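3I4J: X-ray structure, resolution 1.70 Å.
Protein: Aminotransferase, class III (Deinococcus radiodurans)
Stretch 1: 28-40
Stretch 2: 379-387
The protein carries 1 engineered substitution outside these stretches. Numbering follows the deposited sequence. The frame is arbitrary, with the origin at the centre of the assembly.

Stretch 1 (28-40) GRRYLDGSSGALV
Stretch 2 379-387: ALKRGLITY

Residues 28-40 and 379-387 of one chain meet as two extended segments joined by a single beta bridge, flanked by an arginine bound to a helix end and a tyrosine packed on A38 and L39, just after a turn. They bury 625 Å² in total.

The segments run side by side in the same direction, with CA atoms of Y31 and G383 4.3 Å apart, L32 and L384 5.0 Å, D33 and I385 4.8 Å. L32 (t, t; phi/psi -94/123) forms the bridge with L384 (t, p; -123/124). L32 N donates to G383 O (2.8 Å, 166°), and I385 N donates to L32 O (2.9 Å, 173°). L32 CB lies 4.2 Å from L384 CD1; both residues are buried, as suits leucine. Y31 CA (-130/143) adds a CA-H...O contact to G383 O at 3.3 Å.

The helix that runs into 379-382 from earlier in the chain ends in a Schellman motif at G383. L384 N bonds to A379 O (2.8 Å) and G383 N to L380 O (2.7 Å). G383 has phi/psi 97/30, which calls for glycine; a CB would also lie 3.1 Å from R30 O. R29 (m, t, p, chi4 -170°) extends its guanidinium to this end, with NH2 donating to L380 O at 2.9 Å.

I385 (m, m) points toward stretch 1 and gives 91 Å² to the contact, the largest area of any residue here. Its CG1 lies 3.8 Å from Y31 CB. Y31 (m, chi2 -100°) places CE1 3.6 Å from L380 CD1.

D33 to S36 form a type I turn (G34 -63/-18, S35 -122/16), with S36 N bonded to D33 O at 3.2 Å. D33 is t, and its OD1 accepts from G37 N at 2.7 Å. G34 must lack a side chain: a CB would sit 2.6 Å from I385 O. S35 (p) points toward stretch 2, but its OG donates to G37 O (2.8 Å). Positive phi (80°) favours glycine at G37.

Y387 (t, chi2 79°) covers the far end: CE1 lies 3.8 Å from A38 CB, and CD1 3.6 Å from L39 CD1 (L39 m, p).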

# COMPACT_ATOMS: atom_id res chain seq x y z
N GLY C 28 0.76 -25.22 17.83
CA GLY C 28 0.59 -24.92 19.23
C GLY C 28 1.77 -24.18 19.84
O GLY C 28 1.71 -23.80 21.01
N ARG C 29 2.83 -23.99 19.06
CA ARG C 29 4.01 -23.27 19.53
C ARG C 29 3.64 -21.83 19.85
O ARG C 29 2.84 -21.22 19.15
CB ARG C 29 5.12 -23.27 18.48
CG ARG C 29 5.79 -24.61 18.23
CD ARG C 29 7.08 -24.41 17.46
NE ARG C 29 7.99 -23.52 18.19
CZ ARG C 29 9.11 -23.00 17.69
NH1 ARG C 29 9.48 -23.28 16.44
NH2 ARG C 29 9.86 -22.20 18.43
N ARG C 30 4.24 -21.29 20.91
CA ARG C 30 3.97 -19.91 21.30
C ARG C 30 5.25 -19.10 21.17
O ARG C 30 6.34 -19.58 21.49
CB ARG C 30 3.45 -19.83 22.73
CG ARG C 30 2.86 -18.48 23.07
CD ARG C 30 2.46 -18.35 24.52
NE ARG C 30 3.61 -18.31 25.41
CZ ARG C 30 3.57 -17.90 26.67
NH1 ARG C 30 2.42 -17.50 27.19
NH2 ARG C 30 4.67 -17.88 27.41
N TYR C 31 5.10 -17.86 20.70
CA TYR C 31 6.23 -16.96 20.51
C TYR C 31 5.97 -15.61 21.16
O TYR C 31 4.84 -15.11 21.15
CB TYR C 31 6.46 -16.70 19.02
CG TYR C 31 6.59 -17.92 18.15
CD1 TYR C 31 7.84 -18.38 17.73
CD2 TYR C 31 5.45 -18.59 17.67
CE1 TYR C 31 7.96 -19.46 16.86
CE2 TYR C 31 5.57 -19.67 16.80
CZ TYR C 31 6.82 -20.10 16.40
OH TYR C 31 6.95 -21.14 15.51
N LEU C 32 7.01 -15.01 21.72
CA LEU C 32 6.89 -13.68 22.31
C LEU C 32 7.33 -12.79 21.15
O LEU C 32 8.42 -12.97 20.61
CB LEU C 32 7.83 -13.53 23.51
CG LEU C 32 7.59 -12.32 24.44
CD1 LEU C 32 8.37 -12.53 25.73
CD2 LEU C 32 8.01 -11.03 23.76
N ASP C 33 6.47 -11.86 20.75
CA ASP C 33 6.75 -10.96 19.63
C ASP C 33 7.68 -9.84 20.08
O ASP C 33 7.25 -8.70 20.27
CB ASP C 33 5.45 -10.37 19.10
CG ASP C 33 5.56 -9.91 17.67
OD1 ASP C 33 6.70 -9.80 17.16
OD2 ASP C 33 4.52 -9.64 17.05
N GLY C 34 8.96 -10.17 20.22
CA GLY C 34 9.96 -9.21 20.67
C GLY C 34 10.20 -8.00 19.79
O GLY C 34 10.76 -7.01 20.26
N SER C 35 9.78 -8.07 18.53
CA SER C 35 9.96 -6.95 17.62
C SER C 35 8.63 -6.46 17.04
O SER C 35 8.61 -5.73 16.05
CB SER C 35 10.89 -7.36 16.47
OG SER C 35 10.34 -8.45 15.76
N SER C 36 7.53 -6.85 17.68
CA SER C 36 6.19 -6.46 17.24
C SER C 36 6.08 -6.71 15.74
O SER C 36 5.56 -5.88 14.99
CB SER C 36 5.95 -4.97 17.51
OG SER C 36 6.21 -4.64 18.87
N GLY C 37 6.55 -7.88 15.31
CA GLY C 37 6.54 -8.20 13.90
C GLY C 37 7.76 -7.48 13.35
O GLY C 37 8.89 -7.97 13.44
N ALA C 38 7.53 -6.31 12.77
CA ALA C 38 8.60 -5.48 12.23
C ALA C 38 8.33 -4.08 12.78
O ALA C 38 8.23 -3.11 12.03
CB ALA C 38 8.55 -5.47 10.70
N LEU C 39 8.22 -4.01 14.11
CA LEU C 39 7.92 -2.77 14.82
C LEU C 39 6.61 -2.19 14.30
O LEU C 39 6.49 -0.99 14.06
CB LEU C 39 9.07 -1.77 14.70
CG LEU C 39 10.14 -1.95 15.78
CD1 LEU C 39 10.82 -3.31 15.64
CD2 LEU C 39 11.16 -0.85 15.67
N VAL C 40 5.63 -3.08 14.16
CA VAL C 40 4.31 -2.73 13.66
C VAL C 40 3.20 -2.85 14.71
O VAL C 40 2.41 -1.93 14.89
CB VAL C 40 3.91 -3.66 12.47
CG1 VAL C 40 2.44 -3.45 12.10
CG2 VAL C 40 4.79 -3.38 11.26
N ALA C 379 16.89 -17.64 18.63
CA ALA C 379 15.84 -17.00 19.41
C ALA C 379 14.49 -17.57 19.00
O ALA C 379 13.65 -17.90 19.85
CB ALA C 379 15.87 -15.49 19.19
N LEU C 380 14.27 -17.68 17.70
CA LEU C 380 13.02 -18.21 17.18
C LEU C 380 12.80 -19.61 17.74
O LEU C 380 11.71 -19.95 18.19
CB LEU C 380 13.04 -18.25 15.65
CG LEU C 380 11.72 -18.62 14.97
CD1 LEU C 380 10.67 -17.59 15.31
CD2 LEU C 380 11.91 -18.71 13.47
N LYS C 381 13.86 -20.42 17.70
CA LYS C 381 13.82 -21.79 18.20
C LYS C 381 13.28 -21.81 19.63
O LYS C 381 12.51 -22.69 20.00
CB LYS C 381 15.23 -22.39 18.18
CG LYS C 381 15.31 -23.82 17.69
CD LYS C 381 15.00 -23.91 16.20
CE LYS C 381 15.30 -25.29 15.64
NZ LYS C 381 14.50 -26.36 16.29
N ARG C 382 13.70 -20.82 20.43
CA ARG C 382 13.26 -20.72 21.82
C ARG C 382 11.92 -20.01 21.98
O ARG C 382 11.38 -19.93 23.08
CB ARG C 382 14.32 -20.00 22.66
CG ARG C 382 15.48 -20.90 23.06
CD ARG C 382 16.61 -20.10 23.68
NE ARG C 382 17.69 -20.97 24.12
CZ ARG C 382 17.73 -21.59 25.29
NH1 ARG C 382 16.74 -21.45 26.16
NH2 ARG C 382 18.76 -22.37 25.58
N GLY C 383 11.39 -19.49 20.88
CA GLY C 383 10.10 -18.82 20.96
C GLY C 383 10.15 -17.32 21.09
O GLY C 383 9.27 -16.71 21.70
N LEU C 384 11.19 -16.70 20.53
CA LEU C 384 11.33 -15.25 20.58
C LEU C 384 11.45 -14.68 19.17
O LEU C 384 12.33 -15.06 18.41
CB LEU C 384 12.57 -14.85 21.40
CG LEU C 384 12.84 -13.34 21.45
CD1 LEU C 384 11.69 -12.64 22.15
CD2 LEU C 384 14.16 -13.08 22.19
N ILE C 385 10.55 -13.75 18.85
CA ILE C 385 10.55 -13.10 17.55
C ILE C 385 11.44 -11.85 17.60
O ILE C 385 11.32 -11.05 18.52
CB ILE C 385 9.12 -12.63 17.15
CG1 ILE C 385 8.14 -13.80 17.17
CG2 ILE C 385 9.16 -11.97 15.77
CD1 ILE C 385 8.48 -14.90 16.18
N THR C 386 12.33 -11.72 16.62
CA THR C 386 13.20 -10.55 16.53
C THR C 386 13.00 -9.94 15.15
O THR C 386 12.33 -10.52 14.30
CB THR C 386 14.69 -10.93 16.73
OG1 THR C 386 15.08 -11.92 15.77
CG2 THR C 386 14.91 -11.47 18.13
N TYR C 387 13.57 -8.76 14.91
CA TYR C 387 13.37 -8.09 13.62
C TYR C 387 13.81 -8.95 12.44
O TYR C 387 13.16 -8.96 11.40
CB TYR C 387 14.12 -6.76 13.59
CG TYR C 387 13.55 -5.78 12.59
CD1 TYR C 387 12.40 -5.04 12.89
CD2 TYR C 387 14.15 -5.59 11.35
CE1 TYR C 387 11.87 -4.14 11.97
CE2 TYR C 387 13.63 -4.68 10.42
CZ TYR C 387 12.49 -3.96 10.74
OH TYR C 387 11.97 -3.05 9.85